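Local coordinates for protein diguanylate cyclase (Xanthomonas campestris pv. campestris, PDB 5H5O) that binds cyclic GMP through the cyclic nucleotide-binding domain described here and, as a whole protein, probably makes cyclic di-GMP from two GTP molecules, at residues T44-L49 and S83-S88; R19-A24 and L90-H95; A8-F13 and P106-H111. All blocks are in the same frame, centred on the assembly; numbering follows the deposited sequence.

Contact 1 (T44-L49 and S83-S88); sequences TGQIDL and SASVDS. With PCG (cyclic guanosine monophosphate), chain C.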
loop_
_atom_site.group_PDB
_atom_site.type_symbol
_atom_site.label_atom_id
_atom_site.label_comp_id
_atom_site.label_asym_id
_atom_site.label_seq_id
_atom_site.Cartn_x
_atom_site.Cartn_y
_atom_site.Cartn_z
ATOM N N THR A 44 23.469 1.363 7.931
ATOM C CA THR A 44 24.642 2.212 7.852
ATOM C C THR A 44 24.871 2.583 6.406
ATOM O O THR A 44 24.544 1.805 5.514
ATOM C CB THR A 44 25.930 1.507 8.356
ATOM O OG1 THR A 44 26.552 0.815 7.276
ATOM C CG2 THR A 44 25.634 0.508 9.449
ATOM N N GLY A 45 25.427 3.771 6.178
ATOM C CA GLY A 45 25.833 4.184 4.848
ATOM C C GLY A 45 24.677 4.788 4.067
ATOM O O GLY A 45 23.834 5.495 4.622
ATOM N N GLN A 46 24.633 4.504 2.769
ATOM C CA GLN A 46 23.627 5.128 1.917
ATOM C C GLN A 46 23.388 4.346 0.633
ATOM O O GLN A 46 24.330 3.942 -0.046
ATOM C CB GLN A 46 24.025 6.572 1.608
ATOM C CG GLN A 46 23.164 7.282 0.566
ATOM C CD GLN A 46 23.715 8.657 0.250
ATOM O OE1 GLN A 46 23.802 9.514 1.136
ATOM N NE2 GLN A 46 24.122 8.870 -1.004
ATOM N N ILE A 47 22.115 4.129 0.304
ATOM C CA ILE A 47 21.781 3.464 -0.932
ATOM C C ILE A 47 21.210 4.484 -1.903
ATOM O O ILE A 47 20.381 5.309 -1.523
ATOM C CB ILE A 47 20.758 2.345 -0.718
ATOM C CG1 ILE A 47 21.410 1.147 -0.017
ATOM C CG2 ILE A 47 20.130 1.914 -2.070
ATOM C CD1 ILE A 47 22.625 0.591 -0.766
ATOM N N ASP A 48 21.647 4.427 -3.156
ATOM C CA ASP A 48 21.112 5.318 -4.182
ATOM C C ASP A 48 20.151 4.574 -5.096
ATOM O O ASP A 48 20.478 3.506 -5.615
ATOM C CB ASP A 48 22.236 5.944 -5.020
ATOM C CG ASP A 48 23.079 6.938 -4.222
ATOM O OD1 ASP A 48 22.699 7.262 -3.073
ATOM O OD2 ASP A 48 24.114 7.401 -4.747
ATOM N N LEU A 49 18.972 5.150 -5.280
ATOM C CA LEU A 49 17.984 4.604 -6.197
ATOM C C LEU A 49 18.004 5.351 -7.536
ATOM O O LEU A 49 17.851 6.572 -7.584
ATOM C CB LEU A 49 16.593 4.655 -5.572
ATOM C CG LEU A 49 16.487 3.946 -4.223
ATOM C CD1 LEU A 49 15.052 3.996 -3.695
ATOM C CD2 LEU A 49 16.986 2.515 -4.338
ATOM N N SER A 83 22.120 0.793 -5.532
ATOM C CA SER A 83 23.569 0.675 -5.459
ATOM C C SER A 83 24.140 1.454 -4.273
ATOM O O SER A 83 23.561 2.435 -3.800
ATOM C CB SER A 83 24.226 1.115 -6.778
ATOM O OG SER A 83 24.269 2.532 -6.891
ATOM N N ALA A 84 25.268 0.983 -3.763
ATOM C CA ALA A 84 25.833 1.574 -2.560
ATOM C C ALA A 84 26.708 2.771 -2.921
ATOM O O ALA A 84 27.613 2.674 -3.753
ATOM C CB ALA A 84 26.606 0.533 -1.743
ATOM N N SER A 85 26.417 3.905 -2.299
ATOM C CA SER A 85 27.186 5.115 -2.537
ATOM C C SER A 85 28.510 4.995 -1.799
ATOM O O SER A 85 29.566 5.345 -2.314
ATOM C CB SER A 85 26.403 6.332 -2.044
ATOM O OG SER A 85 27.125 7.515 -2.278
ATOM N N VAL A 86 28.424 4.497 -0.575
ATOM C CA VAL A 86 29.576 4.290 0.282
ATOM C C VAL A 86 29.383 2.907 0.865
ATOM O O VAL A 86 28.346 2.291 0.624
ATOM C CB VAL A 86 29.599 5.325 1.401
ATOM C CG1 VAL A 86 29.843 6.733 0.817
ATOM C CG2 VAL A 86 28.287 5.288 2.196
ATOM N N ASP A 87 30.373 2.402 1.595
ATOM C CA ASP A 87 30.234 1.109 2.258
ATOM C C ASP A 87 28.961 1.159 3.095
ATOM O O ASP A 87 28.760 2.077 3.878
ATOM C CB ASP A 87 31.437 0.822 3.169
ATOM C CG ASP A 87 32.681 0.364 2.401
ATOM O OD1 ASP A 87 32.715 0.414 1.149
ATOM O OD2 ASP A 87 33.643 -0.058 3.075
ATOM N N SER A 88 28.092 0.176 2.931
ATOM C CA SER A 88 26.801 0.243 3.592
ATOM C C SER A 88 26.449 -1.074 4.245
ATOM O O SER A 88 26.979 -2.124 3.884
ATOM C CB SER A 88 25.715 0.628 2.579
ATOM O OG SER A 88 25.860 1.975 2.195
HETATM P PA PCG C . 11.204 -1.851 -5.685
HETATM O O1A PCG C . 11.438 -3.178 -5.045
HETATM O O2A PCG C . 10.378 -1.450 -6.865
HETATM O "O5'" PCG C . 12.467 -1.531 -5.792
HETATM C "C5'" PCG C . 12.735 -0.165 -6.121
HETATM C "C4'" PCG C . 12.185 0.590 -4.940
HETATM O "O4'" PCG C . 12.217 1.993 -4.885
HETATM C "C3'" PCG C . 10.753 0.239 -4.678
HETATM O "O3'" PCG C . 10.637 -1.200 -4.515
HETATM C "C2'" PCG C . 10.478 1.138 -3.505
HETATM O "O2'" PCG C . 10.706 0.584 -2.207
HETATM C "C1'" PCG C . 11.458 2.302 -3.722
HETATM N N9 PCG C . 11.077 3.695 -4.134
HETATM C C8 PCG C . 11.542 4.810 -3.559
HETATM N N7 PCG C . 11.025 5.913 -4.128
HETATM C C5 PCG C . 10.210 5.526 -5.092
HETATM C C6 PCG C . 9.332 6.197 -6.087
HETATM O O6 PCG C . 9.274 7.431 -6.110
HETATM N N1 PCG C . 8.608 5.431 -6.950
HETATM C C2 PCG C . 8.664 4.078 -6.933
HETATM N N2 PCG C . 7.923 3.376 -7.814
HETATM N N3 PCG C . 9.460 3.385 -6.035
HETATM C C4 PCG C . 10.231 4.053 -5.114
HETATM O O HOH W 1 21.933 3.363 -8.005
#
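Asp48 and Ser83 form an antiparallel hydrogen-bonded pair: Asp48 N donates to Ser83 O at 2.8 Å in an almost straight bond (175°), and Ser83 N returns a longer, more bent one to Asp48 O, 3.2 Å away. One water also joins this pair, donating to Asp48 O and hydrogen-bonded to Ser83 OG. One step on, Ser85 N reaches Gln46 O, and beyond it Gln46 N is held by the hydroxyl Ser88 OG at 2.9 Å. With its oxygen anti to the carbonyl carbon (chi1 -71°), Ser88 also donates to Val86 O.

Strands 47-50 and 81-84 are the middle pair of one sheet of the cyclic nucleotide-binding beta-roll, and Leu49 CD1 touches C8 of the cyclic GMP at 3.6 Å.

On the face of Asp48 and Ser83, the extended Gln46 side chain brings NE2 to the syn lone pair of Asp48 OD1, an oxygen that also bonds His59. Ser85 CB packs 3.7 Å from Asp48 OD2. On the other, buried face Ile47 CD1 lies 4.1 Å from Ala84 CB. Farther on the backbones come closest, Gly45 CA 4.2 Å from Ser88 CA and 3.5 Å from Ser88 OG; Val86 CG2 rests against Gly45 CA.

Contact 2 (R19-A24 and L90-H95); sequences RMREIA and LIELAH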
loop_
_atom_site.group_PDB
_atom_site.type_symbol
_atom_site.label_atom_id
_atom_site.label_comp_id
_atom_site.label_asym_id
_atom_site.label_seq_id
_atom_site.Cartn_x
_atom_site.Cartn_y
_atom_site.Cartn_z
ATOM N N ARG A 19 18.052 -10.833 7.867
ATOM C CA ARG A 19 19.481 -10.995 8.080
ATOM C C ARG A 19 20.241 -9.748 7.657
ATOM O O ARG A 19 19.669 -8.817 7.098
ATOM C CB ARG A 19 20.004 -12.211 7.334
ATOM C CG ARG A 19 19.638 -12.225 5.875
ATOM C CD ARG A 19 20.665 -13.005 5.130
ATOM N NE ARG A 19 21.995 -12.522 5.489
ATOM C CZ ARG A 19 23.102 -13.253 5.427
ATOM N NH1 ARG A 19 23.046 -14.514 5.011
ATOM N NH2 ARG A 19 24.262 -12.717 5.776
HETATM N N MSE A 20 21.536 -9.728 7.930
HETATM C CA MSE A 20 22.342 -8.541 7.645
HETATM C C MSE A 20 23.138 -8.767 6.381
HETATM O O MSE A 20 23.497 -9.897 6.042
HETATM C CB MSE A 20 23.293 -8.220 8.812
HETATM C CG MSE A 20 22.594 -8.079 10.164
HETATM SE SE MSE A 20 21.128 -6.785 10.125
HETATM C CE MSE A 20 22.173 -5.234 9.635
ATOM N N ARG A 21 23.443 -7.677 5.702
ATOM C CA ARG A 21 24.107 -7.748 4.417
ATOM C C ARG A 21 25.052 -6.560 4.323
ATOM O O ARG A 21 24.652 -5.414 4.540
ATOM C CB ARG A 21 23.054 -7.713 3.301
ATOM C CG ARG A 21 23.436 -8.430 2.018
ATOM C CD ARG A 21 23.759 -9.903 2.245
ATOM N NE ARG A 21 22.625 -10.816 2.084
ATOM C CZ ARG A 21 22.754 -12.143 2.036
ATOM N NH1 ARG A 21 23.959 -12.693 2.127
ATOM N NH2 ARG A 21 21.697 -12.930 1.893
ATOM N N GLU A 22 26.314 -6.835 4.026
ATOM C CA GLU A 22 27.278 -5.766 3.822
ATOM C C GLU A 22 27.400 -5.520 2.346
ATOM O O GLU A 22 27.341 -6.451 1.549
ATOM C CB GLU A 22 28.643 -6.147 4.398
ATOM C CG GLU A 22 28.667 -6.157 5.911
ATOM C CD GLU A 22 29.918 -6.790 6.476
ATOM O OE1 GLU A 22 30.919 -6.900 5.736
ATOM O OE2 GLU A 22 29.891 -7.182 7.664
ATOM N N ILE A 23 27.543 -4.265 1.961
ATOM C CA ILE A 23 27.724 -3.988 0.559
ATOM C C ILE A 23 28.738 -2.872 0.367
ATOM O O ILE A 23 28.667 -1.824 1.012
ATOM C CB ILE A 23 26.365 -3.765 -0.180
ATOM C CG1 ILE A 23 26.604 -3.451 -1.654
ATOM C CG2 ILE A 23 25.489 -2.712 0.511
ATOM C CD1 ILE A 23 25.377 -2.901 -2.351
ATOM N N ALA A 24 29.723 -3.126 -0.483
ATOM C CA ALA A 24 30.823 -2.178 -0.649
ATOM C C ALA A 24 30.404 -0.957 -1.457
ATOM O O ALA A 24 29.472 -1.021 -2.268
ATOM C CB ALA A 24 32.045 -2.868 -1.292
ATOM N N LEU A 90 22.902 -3.323 5.503
ATOM C CA LEU A 90 21.470 -3.399 5.271
ATOM C C LEU A 90 20.855 -4.526 6.066
ATOM O O LEU A 90 21.496 -5.554 6.298
ATOM C CB LEU A 90 21.198 -3.674 3.793
ATOM C CG LEU A 90 21.840 -2.794 2.719
ATOM C CD1 LEU A 90 21.458 -3.282 1.338
ATOM C CD2 LEU A 90 21.410 -1.359 2.877
ATOM N N ILE A 91 19.604 -4.337 6.475
ATOM C CA ILE A 91 18.764 -5.478 6.838
ATOM C C ILE A 91 18.119 -6.000 5.558
ATOM O O ILE A 91 17.496 -5.244 4.806
ATOM C CB ILE A 91 17.651 -5.092 7.820
ATOM C CG1 ILE A 91 18.253 -4.638 9.157
ATOM C CG2 ILE A 91 16.662 -6.270 8.016
ATOM C CD1 ILE A 91 17.320 -3.724 9.927
ATOM N N GLU A 92 18.296 -7.287 5.298
ATOM C CA GLU A 92 17.655 -7.934 4.164
ATOM C C GLU A 92 16.523 -8.834 4.660
ATOM O O GLU A 92 16.745 -9.751 5.447
ATOM C CB GLU A 92 18.681 -8.732 3.379
ATOM C CG GLU A 92 18.139 -9.528 2.206
ATOM C CD GLU A 92 19.239 -10.311 1.504
ATOM O OE1 GLU A 92 20.175 -9.689 0.963
ATOM O OE2 GLU A 92 19.170 -11.552 1.504
ATOM N N LEU A 93 15.307 -8.559 4.191
ATOM C CA LEU A 93 14.122 -9.288 4.626
ATOM C C LEU A 93 13.497 -10.046 3.449
ATOM O O LEU A 93 12.984 -9.442 2.512
ATOM C CB LEU A 93 13.133 -8.291 5.215
ATOM C CG LEU A 93 12.096 -8.612 6.297
ATOM C CD1 LEU A 93 10.797 -8.956 5.679
ATOM C CD2 LEU A 93 12.530 -9.672 7.324
ATOM N N ALA A 94 13.561 -11.372 3.502
ATOM C CA ALA A 94 13.065 -12.213 2.423
ATOM C C ALA A 94 11.571 -12.484 2.546
ATOM O O ALA A 94 10.972 -12.312 3.611
ATOM C CB ALA A 94 13.849 -13.538 2.365
ATOM N N HIS A 95 10.987 -12.923 1.437
ATOM C CA HIS A 95 9.566 -13.235 1.351
ATOM C C HIS A 95 9.083 -14.103 2.513
ATOM O O HIS A 95 8.097 -13.769 3.173
ATOM C CB HIS A 95 9.287 -13.938 0.015
ATOM C CG HIS A 95 7.847 -14.277 -0.202
ATOM N ND1 HIS A 95 7.295 -15.476 0.199
ATOM C CD2 HIS A 95 6.844 -13.571 -0.775
ATOM C CE1 HIS A 95 6.014 -15.494 -0.123
ATOM N NE2 HIS A 95 5.715 -14.350 -0.714
#
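Edge strand 19-23 pairs antiparallel with strand 88-93 in one of the two sheets of the cyclic nucleotide-binding beta-roll. Arg19 and Glu92 form one hydrogen-bonded pair, with Glu92 N to Arg19 O the shorter link at 2.7 Å; Arg21 and Leu90 form the next, where Arg21 N to Leu90 O and Leu90 N to Arg21 O are both 2.9 Å. Between them lies the non-hydrogen-bonded pair of Met20, a selenomethionine, and Ile91. The Met20 side chain, bent at chi2 and chi3, sets SE 3.7 Å from Ile91 CG1 and brings CE close to Leu90 O.

On the other face, Arg21 grips Glu92 side-on: NE donates to OE1 and NH2 to OE2, the latter at 2.9 Å and nearly straight (171°). The guanidinium and carboxylate planes are turned 37° apart, and both oxygens are met from above the carboxylate plane. Glu92 reaches there extended, CG anti to its backbone N (chi1 177°). The Arg19 guanidinium lies over one face of that of Arg21, Arg19 NE 3.5 Å above its plane, while Arg19 NE and NH2 both hold Met20 O. Ile23 CG2 meets Leu90 CD1 at 4.2 Å. Two like charges thus lie face to face, and the Glu92 carboxylate, with the carbonyl held by Arg19, probably offsets their repulsion.

Contact 3 (A8-F13 and P106-H111); sequences AEELAF and PSMVAH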
loop_
_atom_site.group_PDB
_atom_site.type_symbol
_atom_site.label_atom_id
_atom_site.label_comp_id
_atom_site.label_asym_id
_atom_site.label_seq_id
_atom_site.Cartn_x
_atom_site.Cartn_y
_atom_site.Cartn_z
ATOM N N ALA A 8 11.577 2.019 15.984
ATOM C CA ALA A 8 12.599 1.248 16.706
ATOM C C ALA A 8 12.188 -0.238 16.753
ATOM O O ALA A 8 12.986 -1.141 16.493
ATOM C CB ALA A 8 12.787 1.798 18.106
ATOM N N GLU A 9 10.922 -0.469 17.072
ATOM C CA GLU A 9 10.364 -1.812 17.086
ATOM C C GLU A 9 10.554 -2.543 15.747
ATOM O O GLU A 9 11.019 -3.682 15.702
ATOM C CB GLU A 9 8.873 -1.710 17.395
ATOM C CG GLU A 9 8.150 -3.016 17.354
ATOM C CD GLU A 9 6.670 -2.837 17.668
ATOM O OE1 GLU A 9 6.052 -1.877 17.139
ATOM O OE2 GLU A 9 6.153 -3.645 18.463
ATOM N N GLU A 10 10.177 -1.883 14.659
ATOM C CA GLU A 10 10.399 -2.446 13.328
ATOM C C GLU A 10 11.872 -2.790 13.070
ATOM O O GLU A 10 12.196 -3.884 12.582
ATOM C CB GLU A 10 9.873 -1.490 12.254
ATOM C CG GLU A 10 8.352 -1.369 12.226
ATOM C CD GLU A 10 7.871 -0.222 11.343
ATOM O OE1 GLU A 10 8.713 0.544 10.820
ATOM O OE2 GLU A 10 6.644 -0.088 11.166
ATOM N N LEU A 11 12.760 -1.855 13.403
ATOM C CA LEU A 11 14.179 -2.043 13.144
ATOM C C LEU A 11 14.630 -3.312 13.831
ATOM O O LEU A 11 15.233 -4.161 13.193
ATOM C CB LEU A 11 15.000 -0.850 13.646
ATOM C CG LEU A 11 15.874 -0.048 12.680
ATOM C CD1 LEU A 11 15.386 -0.158 11.235
ATOM C CD2 LEU A 11 15.967 1.434 13.138
ATOM N N ALA A 12 14.306 -3.447 15.117
ATOM C CA ALA A 12 14.722 -4.612 15.890
ATOM C C ALA A 12 14.104 -5.907 15.355
ATOM O O ALA A 12 14.811 -6.906 15.165
ATOM C CB ALA A 12 14.382 -4.446 17.378
ATOM N N PHE A 13 12.790 -5.895 15.121
ATOM C CA PHE A 13 12.113 -7.114 14.677
ATOM C C PHE A 13 12.427 -7.528 13.241
ATOM O O PHE A 13 12.580 -8.720 12.969
ATOM C CB PHE A 13 10.600 -7.064 14.936
ATOM C CG PHE A 13 10.233 -7.394 16.353
ATOM C CD1 PHE A 13 10.319 -8.702 16.820
ATOM C CD2 PHE A 13 9.842 -6.397 17.236
ATOM C CE1 PHE A 13 9.999 -9.020 18.142
ATOM C CE2 PHE A 13 9.512 -6.700 18.563
ATOM C CZ PHE A 13 9.590 -8.020 19.019
ATOM N N PRO A 106 1.148 -9.576 13.578
ATOM C CA PRO A 106 0.343 -8.978 12.521
ATOM C C PRO A 106 0.112 -7.504 12.751
ATOM O O PRO A 106 0.046 -6.756 11.771
ATOM C CB PRO A 106 -0.983 -9.747 12.598
ATOM C CG PRO A 106 -1.014 -10.343 13.976
ATOM C CD PRO A 106 0.409 -10.614 14.330
ATOM N N SER A 107 -0.002 -7.092 14.010
ATOM C CA SER A 107 -0.291 -5.697 14.315
ATOM C C SER A 107 0.875 -4.794 13.889
ATOM O O SER A 107 0.668 -3.721 13.311
ATOM C CB SER A 107 -0.617 -5.523 15.803
ATOM O OG SER A 107 -0.968 -4.178 16.101
HETATM N N MSE A 108 2.099 -5.222 14.184
HETATM C CA MSE A 108 3.256 -4.425 13.803
HETATM C C MSE A 108 3.329 -4.294 12.300
HETATM O O MSE A 108 3.562 -3.195 11.790
HETATM C CB MSE A 108 4.568 -5.019 14.312
HETATM C CG MSE A 108 5.761 -4.155 13.922
HETATM SE SE MSE A 108 7.416 -4.943 14.479
HETATM C CE MSE A 108 7.555 -6.360 13.163
ATOM N N VAL A 109 3.099 -5.410 11.603
ATOM C CA VAL A 109 3.121 -5.445 10.140
ATOM C C VAL A 109 2.034 -4.557 9.513
ATOM O O VAL A 109 2.282 -3.859 8.527
ATOM C CB VAL A 109 2.990 -6.899 9.615
ATOM C CG1 VAL A 109 2.840 -6.939 8.101
ATOM C CG2 VAL A 109 4.187 -7.716 10.046
ATOM N N ALA A 110 0.836 -4.573 10.090
ATOM C CA ALA A 110 -0.257 -3.764 9.545
ATOM C C ALA A 110 0.107 -2.294 9.609
ATOM O O ALA A 110 -0.135 -1.530 8.671
ATOM C CB ALA A 110 -1.572 -4.031 10.298
ATOM N N HIS A 111 0.693 -1.894 10.734
ATOM C CA HIS A 111 1.115 -0.512 10.902
ATOM C C HIS A 111 2.194 -0.167 9.869
ATOM O O HIS A 111 2.169 0.908 9.230
ATOM C CB HIS A 111 1.604 -0.290 12.333
ATOM C CG HIS A 111 1.808 1.149 12.684
ATOM N ND1 HIS A 111 3.058 1.731 12.748
ATOM C CD2 HIS A 111 0.923 2.127 12.993
ATOM C CE1 HIS A 111 2.934 3.004 13.076
ATOM N NE2 HIS A 111 1.648 3.270 13.232
HETATM O O HOH W 2 4.872 -1.035 12.747
#
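Met108, a selenomethionine, reaches from helix 106-121 to helix 8-17 and ends among Glu9, Glu10 and Phe13. Its chain leaves with CG anti to the backbone N and runs straight as far as SE, then bends at chi3 (74°) to bring CE 3.6 Å from Phe13 CB. The selenium lies 4.9 Å from the centroid of the Phe13 ring, 55° off its normal, an oblique Met-aromatic contact. Glu9 and Met108 pass each other pointing opposite ways, so that Glu9 CG comes to 3.5 Å from SE while its carboxylate carbon lies beside Met108 CG. Glu10 crosses Met108 obliquely, its CG 4.2 Å from Met108 CG.

Helix 8-17 precedes the beta-roll of the cyclic nucleotide-binding domain in the chain, and helix 106-121 follows it. Their short segments run at 116° with axes 11.0 Å apart, a wide separation bridged by the long Met108 side chain. Leu101 of helix 95-104 also packs on Met108, and Pro106, Ser107 and Ala110 meet the second subunit.

The extended Glu10 side chain brings OE2 to a water that donates to it at 2.6 Å and to Met108 O at 2.7 Å. The same water is weakly linked to His111 ND1. Glu10 OE2 also forms a salt bridge with Arg115, and OE1 accepts from Thr7 N, so both carboxylate oxygens are engaged.

How the contacts relate
The three contacts are nested along the chain: 44-49/83-88 lies inside the loop closed by 19-24/90-95, which lies inside that closed by 8-13/106-111. Contacts 1 and 2 belong to the two different four-stranded sheets of the beta-roll; their centres are 12 Å apart and they touch, Ser88 N probably bonding Ile23 O and Ala84 packing on Ile23. Contact 3 joins the flanking helices, about 17 Å centre to centre from contact 2, which it meets where Ile91 CD1 packs on Leu11 O. It stands about 24 Å from contact 1, across the chain's centre. Contact 1 contributes Leu49 to the cyclic GMP pocket, whereas contact 3 adjoins the subunit interface.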